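Local coordinates for alcohol dehydrogenase IV (Corynebacterium glutamicum, PDB 3IV7), which probably works as a maleylacetate reductase or NAD-dependent alcohol dehydrogenase of the iron-containing alcohol dehydrogenase family, at residues S24-K29 and K54-I59; I63-E67 and R79-V83; E126-W131 and V143-P149; H177-S181 and A229-F233. All coordinates share one frame; numbering follows the deposited sequence.

The four contacts follow one another along the chain, each closing before the next opens, and together they lead from the rim of the parallel sheet into the helical half. Contacts 1 and 2 have centres about 20 Å apart and touch where Ala56 packs on Trp64, just where helix 49-55 gives way to strand 63-65. Contact 3 closes the base of hairpin 130-143 against the loop that leads to strand 151-154. Its centre is about 15 Å from that of contact 4, and the two meet through Ala127, Thr128, Ala230, Val231 and Phe233. Contact 4 belongs to the helical C-terminal half, so this last junction ties the two halves of the enzyme together.

Contact 1 of 4, residues S24-K29 and K54-I59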
loop_
_atom_site.group_PDB
_atom_site.type_symbol
_atom_site.label_atom_id
_atom_site.label_comp_id
_atom_site.label_asym_id
_atom_site.label_seq_id
_atom_site.Cartn_x
_atom_site.Cartn_y
_atom_site.Cartn_z
ATOM N N SER A 24 -6.436 4.653 -21.743
ATOM C CA SER A 24 -6.759 5.877 -20.986
ATOM C C SER A 24 -8.124 6.424 -21.301
ATOM O O SER A 24 -8.825 6.821 -20.397
ATOM C CB SER A 24 -5.693 7.000 -21.127
ATOM O OG SER A 24 -5.433 7.302 -22.453
ATOM N N SER A 25 -8.505 6.461 -22.572
ATOM C CA SER A 25 -9.807 7.080 -22.956
ATOM C C SER A 25 -10.998 6.260 -22.439
ATOM O O SER A 25 -12.001 6.826 -22.052
ATOM C CB SER A 25 -9.915 7.279 -24.473
ATOM O OG SER A 25 -10.133 6.047 -25.168
ATOM N N ALA A 26 -10.849 4.932 -22.413
ATOM C CA ALA A 26 -11.902 4.031 -21.918
ATOM C C ALA A 26 -11.981 4.098 -20.392
ATOM O O ALA A 26 -13.075 4.232 -19.823
ATOM C CB ALA A 26 -11.649 2.602 -22.402
ATOM N N PHE A 27 -10.815 4.131 -19.728
ATOM C CA PHE A 27 -10.779 4.309 -18.281
ATOM C C PHE A 27 -11.367 5.658 -17.850
ATOM O O PHE A 27 -12.040 5.751 -16.789
ATOM C CB PHE A 27 -9.357 4.231 -17.726
ATOM C CG PHE A 27 -8.759 2.843 -17.683
ATOM C CD1 PHE A 27 -9.517 1.732 -17.383
ATOM C CD2 PHE A 27 -7.392 2.689 -17.768
ATOM C CE1 PHE A 27 -8.919 0.480 -17.301
ATOM C CE2 PHE A 27 -6.804 1.447 -17.665
ATOM C CZ PHE A 27 -7.562 0.353 -17.440
ATOM N N LEU A 28 -11.045 6.725 -18.595
ATOM C CA LEU A 28 -11.553 8.066 -18.245
ATOM C C LEU A 28 -13.048 8.069 -18.348
ATOM O O LEU A 28 -13.731 8.604 -17.474
ATOM C CB LEU A 28 -10.946 9.156 -19.131
ATOM C CG LEU A 28 -11.354 10.618 -18.805
ATOM C CD1 LEU A 28 -11.150 10.957 -17.303
ATOM C CD2 LEU A 28 -10.590 11.610 -19.665
ATOM N N LYS A 29 -13.572 7.456 -19.418
ATOM C CA LYS A 29 -15.016 7.343 -19.588
ATOM C C LYS A 29 -15.635 6.642 -18.362
ATOM O O LYS A 29 -16.548 7.151 -17.746
ATOM C CB LYS A 29 -15.364 6.563 -20.884
ATOM C CG LYS A 29 -16.886 6.207 -21.031
ATOM C CD LYS A 29 -17.250 5.823 -22.474
ATOM C CE LYS A 29 -18.780 5.721 -22.689
ATOM N NZ LYS A 29 -19.384 4.549 -21.958
ATOM N N LYS A 54 -7.375 13.617 -27.344
ATOM C CA LYS A 54 -7.528 12.199 -27.665
ATOM C C LYS A 54 -7.901 11.410 -26.410
ATOM O O LYS A 54 -8.704 10.509 -26.475
ATOM C CB LYS A 54 -6.257 11.602 -28.282
ATOM C CG LYS A 54 -5.825 12.210 -29.607
ATOM C CD LYS A 54 -4.918 11.227 -30.403
ATOM C CE LYS A 54 -3.896 11.946 -31.288
ATOM N NZ LYS A 54 -2.722 12.482 -30.472
ATOM N N VAL A 55 -7.299 11.752 -25.272
ATOM C CA VAL A 55 -7.577 11.048 -24.020
ATOM C C VAL A 55 -9.012 11.263 -23.546
ATOM O O VAL A 55 -9.634 10.355 -23.026
ATOM C CB VAL A 55 -6.608 11.483 -22.929
ATOM C CG1 VAL A 55 -7.074 10.993 -21.561
ATOM C CG2 VAL A 55 -5.176 10.995 -23.275
ATOM N N ALA A 56 -9.541 12.463 -23.757
ATOM C CA ALA A 56 -10.909 12.770 -23.350
ATOM C C ALA A 56 -11.949 12.581 -24.487
ATOM O O ALA A 56 -13.057 13.100 -24.388
ATOM C CB ALA A 56 -10.975 14.195 -22.816
ATOM N N SER A 57 -11.586 11.841 -25.551
ATOM C CA SER A 57 -12.455 11.685 -26.720
ATOM C C SER A 57 -13.741 10.897 -26.436
ATOM O O SER A 57 -14.681 10.959 -27.213
ATOM C CB SER A 57 -11.702 11.016 -27.877
ATOM O OG SER A 57 -11.284 9.715 -27.502
ATOM N N GLU A 58 -13.778 10.154 -25.345
ATOM C CA GLU A 58 -14.976 9.415 -25.006
ATOM C C GLU A 58 -15.806 10.096 -23.934
ATOM O O GLU A 58 -16.772 9.502 -23.437
ATOM C CB GLU A 58 -14.635 7.995 -24.566
ATOM C CG GLU A 58 -13.798 7.194 -25.559
ATOM C CD GLU A 58 -13.781 5.723 -25.230
ATOM O OE1 GLU A 58 -14.858 5.177 -24.917
ATOM O OE2 GLU A 58 -12.693 5.112 -25.260
ATOM N N ILE A 59 -15.457 11.339 -23.571
ATOM C CA ILE A 59 -16.261 12.094 -22.602
ATOM C C ILE A 59 -16.596 13.488 -23.078
ATOM O O ILE A 59 -16.018 13.986 -24.043
ATOM C CB ILE A 59 -15.566 12.197 -21.194
ATOM C CG1 ILE A 59 -14.229 12.972 -21.267
ATOM C CG2 ILE A 59 -15.354 10.823 -20.606
ATOM C CD1 ILE A 59 -13.672 13.402 -19.814
HETATM O O HOH W 1 -12.266 9.452 -22.754
#
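Glu58 reaches across to helix 24-35 and shows how one surface carboxylate can be threaded along a helix end. Its CB touches the backbone oxygen of Ser25 and lies beside CD of Lys29 at 4.0 Å. CG follows past the Ser25 hydroxyl, its direction set by a chi1 of -55° that places it anti to the carbonyl carbon. At the tip the two oxygens part company. OE2 accepts a 2.7 Å hydrogen bond from Ser25 OG, which comes to the anti side of the carboxylate, 15° out of its plane. OE1 turns to the aliphatic part of Lys29, where CD lies 3.5 Å from it; the ammonium group beyond forms its salt bridge with Glu33 instead. The backbones are joined by a water that donates to Ser25 O and Val55 O and accepts from Glu58 N, so the carbonyl of Val55, the last residue of its helix, is bonded by one bridging water. Val55 O also receives a CA-H...O contact from Ser25 CA at 3.3 Å. The apolar side is carried by Leu28: its CD2 touches Ile59 CD1 at 3.6 Å, the two side chains crossing at about a right angle, and it also lies against Val55 and Ala56. Ser24 OG, hydrogen-bonded to Asp155, lies against the methyls of Val55. Here the first turns of helix 24-35 pack on the C-terminal end of helix 49-55 and the type I turn (Ala56 to Ile59) after it, as found between neighbouring helices covering the parallel sheet of a Rossmann-like alpha/beta domain.

Contact 2 of 4, residues I63-E67 and R79-V83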
loop_
_atom_site.group_PDB
_atom_site.type_symbol
_atom_site.label_atom_id
_atom_site.label_comp_id
_atom_site.label_asym_id
_atom_site.label_seq_id
_atom_site.Cartn_x
_atom_site.Cartn_y
_atom_site.Cartn_z
ATOM N N ILE A 63 -14.630 22.406 -19.988
ATOM C CA ILE A 63 -13.561 23.401 -20.126
ATOM C C ILE A 63 -12.232 22.724 -20.418
ATOM O O ILE A 63 -11.895 21.705 -19.794
ATOM C CB ILE A 63 -13.380 24.233 -18.804
ATOM C CG1 ILE A 63 -14.558 25.182 -18.580
ATOM C CG2 ILE A 63 -12.056 25.015 -18.850
ATOM C CD1 ILE A 63 -14.632 26.382 -19.608
ATOM N N TRP A 64 -11.489 23.292 -21.374
ATOM C CA TRP A 64 -10.109 22.893 -21.668
ATOM C C TRP A 64 -9.210 24.044 -21.211
ATOM O O TRP A 64 -9.358 25.163 -21.685
ATOM C CB TRP A 64 -9.903 22.682 -23.158
ATOM C CG TRP A 64 -10.841 21.711 -23.772
ATOM C CD1 TRP A 64 -12.040 21.987 -24.328
ATOM C CD2 TRP A 64 -10.617 20.320 -23.959
ATOM N NE1 TRP A 64 -12.610 20.842 -24.812
ATOM C CE2 TRP A 64 -11.743 19.804 -24.619
ATOM C CE3 TRP A 64 -9.585 19.446 -23.596
ATOM C CZ2 TRP A 64 -11.873 18.461 -24.929
ATOM C CZ3 TRP A 64 -9.694 18.123 -23.934
ATOM C CH2 TRP A 64 -10.844 17.633 -24.586
ATOM N N HIS A 65 -8.307 23.774 -20.283
ATOM C CA HIS A 65 -7.503 24.819 -19.695
ATOM C C HIS A 65 -6.053 24.517 -19.944
ATOM O O HIS A 65 -5.556 23.468 -19.514
ATOM C CB HIS A 65 -7.797 24.901 -18.191
ATOM C CG HIS A 65 -7.106 26.027 -17.497
ATOM N ND1 HIS A 65 -7.615 27.310 -17.469
ATOM C CD2 HIS A 65 -5.947 26.063 -16.791
ATOM C CE1 HIS A 65 -6.793 28.090 -16.785
ATOM N NE2 HIS A 65 -5.775 27.359 -16.364
ATOM N N ASP A 66 -5.358 25.415 -20.665
ATOM C CA ASP A 66 -3.970 25.175 -21.007
ATOM C C ASP A 66 -2.916 26.042 -20.335
ATOM O O ASP A 66 -1.708 25.850 -20.598
ATOM C CB ASP A 66 -3.759 25.117 -22.522
ATOM C CG ASP A 66 -3.986 26.465 -23.227
ATOM O OD1 ASP A 66 -4.144 27.518 -22.568
ATOM O OD2 ASP A 66 -4.010 26.446 -24.471
ATOM N N GLU A 67 -3.312 26.901 -19.388
ATOM C CA GLU A 67 -2.309 27.725 -18.699
ATOM C C GLU A 67 -1.603 26.952 -17.603
ATOM O O GLU A 67 -1.939 27.057 -16.450
ATOM C CB GLU A 67 -2.881 29.046 -18.153
ATOM C CG GLU A 67 -1.757 29.921 -17.610
ATOM C CD GLU A 67 -2.202 31.231 -16.997
ATOM O OE1 GLU A 67 -3.381 31.389 -16.629
ATOM O OE2 GLU A 67 -1.322 32.095 -16.826
ATOM N N ARG A 79 -6.246 32.186 -11.303
ATOM C CA ARG A 79 -7.033 32.143 -12.564
ATOM C C ARG A 79 -7.678 30.779 -12.782
ATOM O O ARG A 79 -8.846 30.704 -13.103
ATOM C CB ARG A 79 -6.167 32.490 -13.775
ATOM C CG ARG A 79 -5.942 33.995 -13.955
ATOM C CD ARG A 79 -5.208 34.297 -15.272
ATOM N NE ARG A 79 -3.810 33.826 -15.275
ATOM C CZ ARG A 79 -2.776 34.503 -14.760
ATOM N NH1 ARG A 79 -2.959 35.646 -14.110
ATOM N NH2 ARG A 79 -1.565 34.004 -14.836
ATOM N N ALA A 80 -6.909 29.699 -12.598
ATOM C CA ALA A 80 -7.456 28.329 -12.785
ATOM C C ALA A 80 -8.617 28.054 -11.825
ATOM O O ALA A 80 -9.619 27.452 -12.212
ATOM C CB ALA A 80 -6.377 27.289 -12.619
ATOM N N ARG A 81 -8.506 28.540 -10.587
ATOM C CA ARG A 81 -9.551 28.297 -9.587
ATOM C C ARG A 81 -10.816 29.015 -9.991
ATOM O O ARG A 81 -11.897 28.487 -9.821
ATOM C CB ARG A 81 -9.111 28.768 -8.188
ATOM C CG ARG A 81 -8.072 27.874 -7.533
ATOM C CD ARG A 81 -7.256 28.616 -6.491
ATOM N NE ARG A 81 -6.234 27.751 -5.832
ATOM C CZ ARG A 81 -5.248 28.212 -5.051
ATOM N NH1 ARG A 81 -5.091 29.511 -4.863
ATOM N NH2 ARG A 81 -4.388 27.371 -4.492
ATOM N N ALA A 82 -10.669 30.229 -10.510
ATOM C CA ALA A 82 -11.810 31.026 -10.954
ATOM C C ALA A 82 -12.550 30.346 -12.128
ATOM O O ALA A 82 -13.778 30.284 -12.140
ATOM C CB ALA A 82 -11.348 32.428 -11.347
ATOM N N VAL A 83 -11.797 29.877 -13.116
ATOM C CA VAL A 83 -12.385 29.115 -14.241
ATOM C C VAL A 83 -13.204 27.917 -13.710
ATOM O O VAL A 83 -14.390 27.732 -14.084
ATOM C CB VAL A 83 -11.282 28.623 -15.222
ATOM C CG1 VAL A 83 -11.842 27.630 -16.230
ATOM C CG2 VAL A 83 -10.644 29.822 -15.943
#
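Ile63 and Val83 meet methyl to methyl, CG2 against CG1 at 3.7 Å, and mark the close-packed end of a strand laid against a helix. The strand 63-65 and the helix segment 79-83 run almost antiparallel, at 174°, with axes 10.6 Å apart. Buried His65 continues the packed side. Its ring, carried out with CG anti to the backbone N (chi1 -175°), approaches the helix obliquely, with NE2 3.8 Å from CB of Ala80 and ND1 4.2 Å from CG2 of Val83. Met41 of strand 40-43 lies against Ile63, His65 and Val83, and helix 98-111 adds Leu103 against His65 and Ile107 against Ala80, so this end belongs to the apolar layer between sheet and helices. The other end is polar and lies toward the surface. There Glu67, just past the strand, meets exposed Arg79 in a side-on salt bridge of two bonds: Arg79 NE gives its hydrogen to Glu67 OE1 at 2.8 Å, nearly straight, and Arg79 NH2 gives one to Glu67 OE2 at 2.8 Å, appreciably less straight. Carboxylate and guanidinium planes are close to coplanar, 21° apart, and each carboxylate oxygen is approached on its syn side. Two bonds, one to each oxygen, fix the rotation of both flat groups. Strand 63-65, helix 74-86 and strand 91-96 form a beta-alpha-beta crossover of the parallel sheet, one that passes strand 40-43 and starts from an outermost strand within the chain.

Contact 3 of 4, residues E126-W131 and V143-P149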
loop_
_atom_site.group_PDB
_atom_site.type_symbol
_atom_site.label_atom_id
_atom_site.label_comp_id
_atom_site.label_asym_id
_atom_site.label_seq_id
_atom_site.Cartn_x
_atom_site.Cartn_y
_atom_site.Cartn_z
ATOM N N GLU A 126 1.244 12.655 -8.912
ATOM C CA GLU A 126 -0.135 12.095 -8.884
ATOM C C GLU A 126 -0.404 11.171 -7.686
ATOM O O GLU A 126 -1.557 10.888 -7.362
ATOM C CB GLU A 126 -0.438 11.345 -10.173
ATOM C CG GLU A 126 0.453 10.095 -10.441
ATOM C CD GLU A 126 1.781 10.387 -11.055
ATOM O OE1 GLU A 126 2.167 11.557 -11.137
ATOM O OE2 GLU A 126 2.457 9.428 -11.452
ATOM N N ALA A 127 0.658 10.716 -7.045
ATOM C CA ALA A 127 0.547 9.847 -5.913
ATOM C C ALA A 127 0.925 10.503 -4.604
ATOM O O ALA A 127 1.078 9.825 -3.641
ATOM C CB ALA A 127 1.380 8.606 -6.125
ATOM N N THR A 128 1.061 11.829 -4.560
ATOM C CA THR A 128 1.337 12.506 -3.281
ATOM C C THR A 128 0.256 13.558 -2.961
ATOM O O THR A 128 -0.470 14.079 -3.872
ATOM C CB THR A 128 2.721 13.215 -3.263
ATOM O OG1 THR A 128 2.621 14.477 -3.916
ATOM C CG2 THR A 128 3.793 12.378 -3.957
ATOM N N ASN A 129 0.200 13.893 -1.693
ATOM C CA ASN A 129 -0.684 14.894 -1.170
ATOM C C ASN A 129 0.082 16.173 -0.927
ATOM O O ASN A 129 -0.276 16.949 -0.070
ATOM C CB ASN A 129 -1.313 14.412 0.125
ATOM C CG ASN A 129 -0.283 13.950 1.153
ATOM O OD1 ASN A 129 0.930 13.987 0.912
ATOM N ND2 ASN A 129 -0.773 13.409 2.253
ATOM N N VAL A 130 1.146 16.366 -1.704
ATOM C CA VAL A 130 2.016 17.533 -1.606
ATOM C C VAL A 130 1.664 18.510 -2.709
ATOM O O VAL A 130 1.542 18.121 -3.905
ATOM C CB VAL A 130 3.515 17.127 -1.748
ATOM C CG1 VAL A 130 4.447 18.394 -1.825
ATOM C CG2 VAL A 130 3.923 16.204 -0.581
ATOM N N TRP A 131 1.479 19.763 -2.316
ATOM C CA TRP A 131 1.216 20.861 -3.247
ATOM C C TRP A 131 2.371 21.835 -3.233
ATOM O O TRP A 131 3.132 21.862 -2.300
ATOM C CB TRP A 131 -0.074 21.604 -2.855
ATOM C CG TRP A 131 -0.091 22.153 -1.475
ATOM C CD1 TRP A 131 -0.631 21.563 -0.375
ATOM C CD2 TRP A 131 0.440 23.400 -1.038
ATOM N NE1 TRP A 131 -0.476 22.361 0.718
ATOM C CE2 TRP A 131 0.174 23.502 0.346
ATOM C CE3 TRP A 131 1.138 24.441 -1.674
ATOM C CZ2 TRP A 131 0.573 24.607 1.111
ATOM C CZ3 TRP A 131 1.499 25.551 -0.937
ATOM C CH2 TRP A 131 1.244 25.618 0.459
ATOM N N VAL A 143 1.382 20.108 2.585
ATOM C CA VAL A 143 0.621 18.903 2.489
ATOM C C VAL A 143 -0.843 19.190 2.721
ATOM O O VAL A 143 -1.193 19.947 3.606
ATOM C CB VAL A 143 1.105 17.891 3.524
ATOM C CG1 VAL A 143 0.117 16.752 3.659
ATOM C CG2 VAL A 143 2.504 17.385 3.130
ATOM N N ASP A 144 -1.697 18.545 1.937
ATOM C CA ASP A 144 -3.157 18.671 2.096
ATOM C C ASP A 144 -3.768 17.478 1.390
ATOM O O ASP A 144 -3.500 17.258 0.203
ATOM C CB ASP A 144 -3.615 19.999 1.487
ATOM C CG ASP A 144 -5.140 20.189 1.497
ATOM O OD1 ASP A 144 -5.870 19.302 1.959
ATOM O OD2 ASP A 144 -5.591 21.255 1.001
ATOM N N LEU A 145 -4.553 16.673 2.120
ATOM C CA LEU A 145 -5.198 15.446 1.540
ATOM C C LEU A 145 -6.065 15.751 0.315
ATOM O O LEU A 145 -6.182 14.926 -0.581
ATOM C CB LEU A 145 -6.051 14.705 2.581
ATOM C CG LEU A 145 -6.770 13.407 2.071
ATOM C CD1 LEU A 145 -5.738 12.311 1.572
ATOM C CD2 LEU A 145 -7.737 12.812 3.157
ATOM N N LYS A 146 -6.669 16.939 0.275
ATOM C CA LYS A 146 -7.526 17.316 -0.866
ATOM C C LYS A 146 -6.769 17.398 -2.160
ATOM O O LYS A 146 -7.388 17.356 -3.194
ATOM C CB LYS A 146 -8.242 18.660 -0.632
ATOM C CG LYS A 146 -9.060 18.713 0.624
ATOM C CD LYS A 146 -10.078 19.872 0.609
ATOM C CE LYS A 146 -9.470 21.170 0.228
ATOM N NZ LYS A 146 -8.309 21.510 1.076
ATOM N N VAL A 147 -5.419 17.517 -2.128
ATOM C CA VAL A 147 -4.691 17.598 -3.371
ATOM C C VAL A 147 -4.288 16.248 -3.947
ATOM O O VAL A 147 -3.861 16.182 -5.076
ATOM C CB VAL A 147 -3.495 18.552 -3.313
ATOM C CG1 VAL A 147 -3.918 19.834 -2.651
ATOM C CG2 VAL A 147 -2.284 17.920 -2.605
ATOM N N LEU A 148 -4.449 15.176 -3.188
ATOM C CA LEU A 148 -4.143 13.844 -3.693
ATOM C C LEU A 148 -5.188 13.468 -4.756
ATOM O O LEU A 148 -6.363 13.461 -4.468
ATOM C CB LEU A 148 -4.196 12.803 -2.557
ATOM C CG LEU A 148 -3.946 11.347 -2.966
ATOM C CD1 LEU A 148 -2.482 11.164 -3.419
ATOM C CD2 LEU A 148 -4.316 10.382 -1.780
ATOM N N PRO A 149 -4.749 13.150 -5.989
ATOM C CA PRO A 149 -5.789 12.769 -6.947
ATOM C C PRO A 149 -6.517 11.512 -6.483
ATOM O O PRO A 149 -5.892 10.581 -5.958
ATOM C CB PRO A 149 -5.003 12.508 -8.230
ATOM C CG PRO A 149 -3.797 13.411 -8.122
ATOM C CD PRO A 149 -3.486 13.533 -6.653
HETATM O O HOH W 2 -1.840 22.487 3.414
#
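Val130 and Val143 face each other as an antiparallel non-hydrogen-bonded pair, their CA atoms 4.5 Å apart, at the open end of the hairpin made by strands 130-135 and 138-143. Next to this pair Asp144 N donates to Asn129 O at 2.9 Å, the donor standing nearly in line with the carbonyl. Asn129 O also receives the CA-H of Val143. Beyond Asp144 the chain turns into a short 3-10 segment, 145-147, while on the other side Thr128 OG1 closes an ST turn by accepting from Val130 N; that hydroxyl is also bonded to Lys105. Asp144 fastens its own turn: OD1 accepts from Lys146 N in an Asx turn, approached from well above the carboxylate plane, and OD2 takes a 2.7 Å salt bridge from Lys146 NZ through its syn lone pair. A partner on each oxygen holds the carboxylate in place. A chi1 of 57° sets Trp131 CG between the backbone N and the carbonyl carbon, which brings the indole alongside Asp144, CD1 at 3.8 Å from CB, with ring and carboxylate planes 88° apart. Its NE1 does not bond the nearby Val143 N but donates to a water, which in turn donates to Val143 O. Val147 places CG2 3.4 Å from Asn129 O, and Pro149 sets CD against Glu126 O at 3.3 Å. Leu148 CD1 lies 3.6 Å from Thr128 O. Helix 98-111 covers Trp131 and Val147 through Met109, strand 7-20 receives Leu148 on Leu13 and Gln15, strand 115-119 lies against Pro149, and helix 216-236 packs on Ala127 and Thr128.

Contact 4 of 4, residues H177-S181 and A229-F233; sequences HCIDS and AAVSF
His177 and Phe233 form an offset stack, centroids 4.5 Å apart and planes at 14°. One face of the phenyl ring carries His177 ND1 over its centre, 3.8 Å above the plane. In return, one face of the imidazole receives Phe233 CD2, displaced toward the rim. At the edge of the phenyl ring, in its plane, lies Ser181 OG, 3.9 Å from Phe233 CD1. That hydroxyl does not bond across the contact; it turns back on its own helix and donates to His177 O at 2.6 Å. Its chi1 of -74°, with OG beside the backbone N, puts it there while still leaning on Phe233 CA and CB. The axes of segments 177-181 and 229-233 cross at 32° and approach to 8.3 Å, and the CB atoms of Ala229 and His177 touch at 3.9 Å. Ser232 OG touches Ser181 CB but is hydrogen-bonded to Asn191 O. Both ring nitrogens of His177 have partners beyond the stack, ND1 with His242 and NE2 with Ala123 O. His242, its ring nearly parallel to that of His177 and also stacked on Phe233, is hydrogen-bonded through its ND1 to Asp180 OD2. With no hydrogen bond between the two segments, the contact relies on dispersion and ring stacking, while outside bonds set the imidazole's orientation. Two hydrogen-bonded histidines here are consistent with the histidine-rich metal site of iron-containing alcohol dehydrogenases.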
loop_
_atom_site.group_PDB
_atom_site.type_symbol
_atom_site.label_atom_id
_atom_site.label_comp_id
_atom_site.label_asym_id
_atom_site.label_seq_id
_atom_site.Cartn_x
_atom_site.Cartn_y
_atom_site.Cartn_z
ATOM N N HIS A 177 12.745 9.342 -5.074
ATOM C CA HIS A 177 11.601 9.216 -4.168
ATOM C C HIS A 177 11.752 7.904 -3.388
ATOM O O HIS A 177 11.580 7.876 -2.178
ATOM C CB HIS A 177 10.256 9.238 -4.922
ATOM C CG HIS A 177 9.904 10.565 -5.529
ATOM N ND1 HIS A 177 10.322 11.769 -4.992
ATOM C CD2 HIS A 177 9.050 10.881 -6.534
ATOM C CE1 HIS A 177 9.812 12.764 -5.703
ATOM N NE2 HIS A 177 9.031 12.253 -6.639
ATOM N N CYS A 178 12.145 6.829 -4.072
ATOM C CA CYS A 178 12.316 5.548 -3.399
ATOM C C CYS A 178 13.457 5.589 -2.424
ATOM O O CYS A 178 13.307 5.238 -1.276
ATOM C CB CYS A 178 12.611 4.420 -4.392
ATOM S SG CYS A 178 11.383 4.112 -5.590
ATOM N N ILE A 179 14.627 5.947 -2.915
ATOM C CA ILE A 179 15.839 5.835 -2.119
ATOM C C ILE A 179 15.874 6.749 -0.895
ATOM O O ILE A 179 16.137 6.301 0.204
ATOM C CB ILE A 179 17.111 5.971 -2.993
ATOM C CG1 ILE A 179 17.179 4.755 -3.949
ATOM C CG2 ILE A 179 18.373 6.014 -2.070
ATOM C CD1 ILE A 179 18.320 4.763 -4.997
ATOM N N ASP A 180 15.566 8.021 -1.079
ATOM C CA ASP A 180 15.551 8.957 0.059
ATOM C C ASP A 180 14.525 8.498 1.111
ATOM O O ASP A 180 14.759 8.639 2.320
ATOM C CB ASP A 180 15.206 10.328 -0.415
ATOM C CG ASP A 180 15.759 11.429 0.467
ATOM O OD1 ASP A 180 16.836 11.258 1.123
ATOM O OD2 ASP A 180 15.156 12.527 0.395
ATOM N N SER A 181 13.418 7.904 0.642
ATOM C CA SER A 181 12.352 7.454 1.526
ATOM C C SER A 181 12.816 6.336 2.480
ATOM O O SER A 181 12.255 6.166 3.574
ATOM C CB SER A 181 11.136 7.019 0.715
ATOM O OG SER A 181 10.439 8.155 0.166
ATOM N N ALA A 229 7.105 4.501 -6.050
ATOM C CA ALA A 229 8.093 5.426 -5.500
ATOM C C ALA A 229 7.398 6.586 -4.780
ATOM O O ALA A 229 7.798 6.979 -3.689
ATOM C CB ALA A 229 8.981 5.959 -6.614
ATOM N N ALA A 230 6.393 7.167 -5.455
ATOM C CA ALA A 230 5.689 8.338 -4.953
ATOM C C ALA A 230 4.787 8.014 -3.767
ATOM O O ALA A 230 4.734 8.782 -2.788
ATOM C CB ALA A 230 4.892 9.015 -6.095
ATOM N N VAL A 231 4.112 6.862 -3.821
ATOM C CA VAL A 231 3.302 6.405 -2.697
ATOM C C VAL A 231 4.181 6.208 -1.437
ATOM O O VAL A 231 3.790 6.583 -0.322
ATOM C CB VAL A 231 2.549 5.103 -3.025
ATOM C CG1 VAL A 231 1.879 4.529 -1.751
ATOM C CG2 VAL A 231 1.432 5.365 -4.159
ATOM N N SER A 232 5.379 5.650 -1.633
ATOM C CA SER A 232 6.340 5.485 -0.551
ATOM C C SER A 232 6.752 6.855 0.036
ATOM O O SER A 232 6.757 7.061 1.249
ATOM C CB SER A 232 7.590 4.774 -1.078
ATOM O OG SER A 232 8.556 4.651 -0.041
ATOM N N PHE A 233 7.093 7.766 -0.860
ATOM C CA PHE A 233 7.534 9.105 -0.521
ATOM C C PHE A 233 6.436 9.938 0.171
ATOM O O PHE A 233 6.707 10.620 1.125
ATOM C CB PHE A 233 8.013 9.788 -1.811
ATOM C CG PHE A 233 8.229 11.237 -1.680
ATOM C CD1 PHE A 233 9.297 11.725 -0.979
ATOM C CD2 PHE A 233 7.444 12.131 -2.400
ATOM C CE1 PHE A 233 9.524 13.093 -0.895
ATOM C CE2 PHE A 233 7.676 13.472 -2.324
ATOM C CZ PHE A 233 8.720 13.948 -1.561
#